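Local coordinates for protein mannan endo-1,4-beta-mannosidase (Cryptopygus antarcticus, PDB 4OOZ) that hydrolyses internal beta-1,4-mannosidic linkages in mannans, including locust bean gum and konjac, releasing mainly short manno-oligosaccharides, at residues R47-D52 / R81-V86. Numbering follows the deposited sequence.
Sequences RSYGSD and RVWVHV. With BMA (beta-D-mannopyranose), chain G.
The phenol oxygen of Tyr49, lying against Val86, has two partners, a hydrogen bond with Glu87 and a weak one with Asn133. With chi1 at -169°, CG swings opposite the backbone N and the ring reaches across to Val86 and the Trp83 indole. Val86 divides its methyls between two partners. Val86 CG1 sits over one face of the Tyr49 ring, 3.7 Å from its centroid, in a CH-pi contact. Val86 CG2 rests on Gly50 CA at 3.6 Å. Trp83 approaches the same ring near its plane, with CZ3 4.0 Å from Tyr49 CE1. Farther round the indole, Trp83 CZ2 meets O1 of a bound mannose at 3.2 Å, near the indole plane. The case illustrates how one substrate-binding tryptophan can pack on a loop with one part of its ring and touch the sugar with another. Gly50 belongs to a type II turn from Ser48 to Ser51. Beside it, the Asp52 carboxylate ties the loop to itself, OD1 accepting Ser48 N at 2.7 Å and OD2 accepting Arg47 N. A water joins the two segments, donating to Val84 O at 2.8 Å and accepting from Asp52 N. The setting is a GH5 (beta/alpha)8 barrel: the loop follows strand 35-45, helix 58-74 completes the beta-alpha-beta crossover to the parallel strand 79-86, and strand 126-133 borders that strand on its other side.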
loop_
_atom_site.group_PDB
_atom_site.type_symbol
_atom_site.label_atom_id
_atom_site.label_comp_id
_atom_site.label_asym_id
_atom_site.label_seq_id
_atom_site.Cartn_x
_atom_site.Cartn_y
_atom_site.Cartn_z
ATOM N N ARG A 47 -7.096 3.239 -13.135
ATOM C CA ARG A 47 -8.035 3.659 -14.168
ATOM C C ARG A 47 -8.095 2.550 -15.209
ATOM O O ARG A 47 -9.170 2.082 -15.576
ATOM C CB ARG A 47 -7.604 4.982 -14.799
ATOM C CG ARG A 47 -8.219 5.266 -16.153
ATOM C CD ARG A 47 -9.682 5.649 -16.057
ATOM N NE ARG A 47 -10.205 6.090 -17.347
ATOM C CZ ARG A 47 -11.429 6.578 -17.531
ATOM N NH1 ARG A 47 -12.260 6.696 -16.503
ATOM N NH2 ARG A 47 -11.820 6.955 -18.742
ATOM N N SER A 48 -6.918 2.136 -15.671
ATOM C CA SER A 48 -6.773 0.962 -16.522
ATOM C C SER A 48 -5.898 -0.056 -15.804
ATOM O O SER A 48 -4.732 0.215 -15.526
ATOM C CB SER A 48 -6.157 1.329 -17.871
ATOM O OG SER A 48 -6.942 2.292 -18.552
ATOM N N TYR A 49 -6.459 -1.222 -15.512
ATOM C CA TYR A 49 -5.777 -2.228 -14.704
ATOM C C TYR A 49 -4.414 -2.640 -15.259
ATOM O O TYR A 49 -4.325 -3.401 -16.223
ATOM C CB TYR A 49 -6.661 -3.464 -14.563
ATOM C CG TYR A 49 -6.164 -4.448 -13.534
ATOM C CD1 TYR A 49 -6.104 -4.101 -12.195
ATOM C CD2 TYR A 49 -5.770 -5.728 -13.899
ATOM C CE1 TYR A 49 -5.660 -4.991 -11.247
ATOM C CE2 TYR A 49 -5.323 -6.629 -12.954
ATOM C CZ TYR A 49 -5.276 -6.254 -11.628
ATOM O OH TYR A 49 -4.829 -7.138 -10.675
ATOM N N GLY A 50 -3.353 -2.131 -14.642
ATOM C CA GLY A 50 -2.006 -2.542 -14.985
ATOM C C GLY A 50 -1.382 -1.762 -16.124
ATOM O O GLY A 50 -0.229 -2.006 -16.486
ATOM N N SER A 51 -2.133 -0.825 -16.694
ATOM C CA SER A 51 -1.611 -0.027 -17.799
ATOM C C SER A 51 -1.936 1.454 -17.637
ATOM O O SER A 51 -2.277 2.129 -18.608
ATOM C CB SER A 51 -2.155 -0.537 -19.135
ATOM O OG SER A 51 -3.486 -0.104 -19.349
ATOM N N ASP A 52 -1.831 1.953 -16.409
ATOM C CA ASP A 52 -2.026 3.374 -16.140
ATOM C C ASP A 52 -0.758 4.154 -16.455
ATOM O O ASP A 52 -0.813 5.300 -16.896
ATOM C CB ASP A 52 -2.432 3.600 -14.685
ATOM C CG ASP A 52 -3.894 3.297 -14.435
ATOM O OD1 ASP A 52 -4.739 3.691 -15.265
ATOM O OD2 ASP A 52 -4.196 2.654 -13.410
ATOM N N ARG A 81 -4.231 5.824 -3.100
ATOM C CA ARG A 81 -3.442 4.610 -3.274
ATOM C C ARG A 81 -3.554 4.110 -4.713
ATOM O O ARG A 81 -4.635 3.735 -5.164
ATOM C CB ARG A 81 -3.897 3.530 -2.292
ATOM C CG ARG A 81 -3.042 2.271 -2.294
ATOM C CD ARG A 81 -3.369 1.411 -1.087
ATOM N NE ARG A 81 -2.663 0.133 -1.082
ATOM C CZ ARG A 81 -3.232 -1.034 -1.369
ATOM N NH1 ARG A 81 -4.515 -1.085 -1.695
ATOM N NH2 ARG A 81 -2.520 -2.149 -1.331
ATOM N N VAL A 82 -2.432 4.110 -5.427
ATOM C CA VAL A 82 -2.426 3.754 -6.842
ATOM C C VAL A 82 -1.477 2.595 -7.155
ATOM O O VAL A 82 -0.321 2.586 -6.731
ATOM C CB VAL A 82 -2.043 4.968 -7.707
ATOM C CG1 VAL A 82 -3.172 5.971 -7.727
ATOM C CG2 VAL A 82 -0.789 5.623 -7.173
ATOM N N TRP A 83 -1.978 1.613 -7.898
ATOM C CA TRP A 83 -1.176 0.452 -8.282
ATOM C C TRP A 83 -0.336 0.748 -9.528
ATOM O O TRP A 83 -0.716 1.569 -10.362
ATOM C CB TRP A 83 -2.069 -0.770 -8.523
ATOM C CG TRP A 83 -2.773 -1.264 -7.289
ATOM C CD1 TRP A 83 -2.904 -0.606 -6.101
ATOM C CD2 TRP A 83 -3.435 -2.525 -7.121
ATOM N NE1 TRP A 83 -3.607 -1.374 -5.207
ATOM C CE2 TRP A 83 -3.945 -2.557 -5.807
ATOM C CE3 TRP A 83 -3.646 -3.627 -7.954
ATOM C CZ2 TRP A 83 -4.653 -3.646 -5.308
ATOM C CZ3 TRP A 83 -4.348 -4.708 -7.456
ATOM C CH2 TRP A 83 -4.845 -4.710 -6.146
ATOM N N VAL A 84 0.807 0.077 -9.647
ATOM C CA VAL A 84 1.738 0.351 -10.738
ATOM C C VAL A 84 2.005 -0.883 -11.609
ATOM O O VAL A 84 1.383 -1.051 -12.657
ATOM C CB VAL A 84 3.077 0.892 -10.198
ATOM C CG1 VAL A 84 3.999 1.280 -11.343
ATOM C CG2 VAL A 84 2.832 2.085 -9.297
ATOM N N HIS A 85 2.926 -1.741 -11.175
ATOM C CA HIS A 85 3.298 -2.919 -11.952
ATOM C C HIS A 85 2.136 -3.892 -12.095
ATOM O O HIS A 85 1.896 -4.431 -13.174
ATOM C CB HIS A 85 4.492 -3.641 -11.320
ATOM C CG HIS A 85 5.722 -2.790 -11.209
ATOM N ND1 HIS A 85 5.903 -1.649 -11.945
ATOM C CD2 HIS A 85 6.837 -2.944 -10.453
ATOM C CE1 HIS A 85 7.080 -1.116 -11.645
ATOM N NE2 HIS A 85 7.662 -1.881 -10.747
ATOM N N VAL A 86 1.428 -4.108 -10.994
ATOM C CA VAL A 86 0.281 -5.009 -10.944
ATOM C C VAL A 86 0.659 -6.424 -11.388
ATOM O O VAL A 86 1.242 -7.181 -10.615
ATOM C CB VAL A 86 -0.886 -4.485 -11.804
ATOM C CG1 VAL A 86 -2.150 -5.249 -11.487
ATOM C CG2 VAL A 86 -1.101 -3.003 -11.552
HETATM C C1 BMA G . -7.895 -5.977 -4.007
HETATM C C2 BMA G . -7.729 -7.095 -3.023
HETATM C C3 BMA G . -8.705 -8.195 -3.364
HETATM C C4 BMA G . -10.140 -7.655 -3.425
HETATM C C5 BMA G . -10.239 -6.375 -4.277
HETATM C C6 BMA G . -11.563 -5.675 -4.068
HETATM O O1 BMA G . -7.012 -4.973 -3.596
HETATM O O2 BMA G . -8.107 -6.632 -1.734
HETATM O O3 BMA G . -8.640 -9.257 -2.415
HETATM O O4 BMA G . -10.999 -8.643 -3.982
HETATM O O5 BMA G . -9.193 -5.450 -3.918
HETATM O O6 BMA G . -12.465 -6.571 -3.431
HETATM O O HOH W 1 0.080 0.892 -14.259
#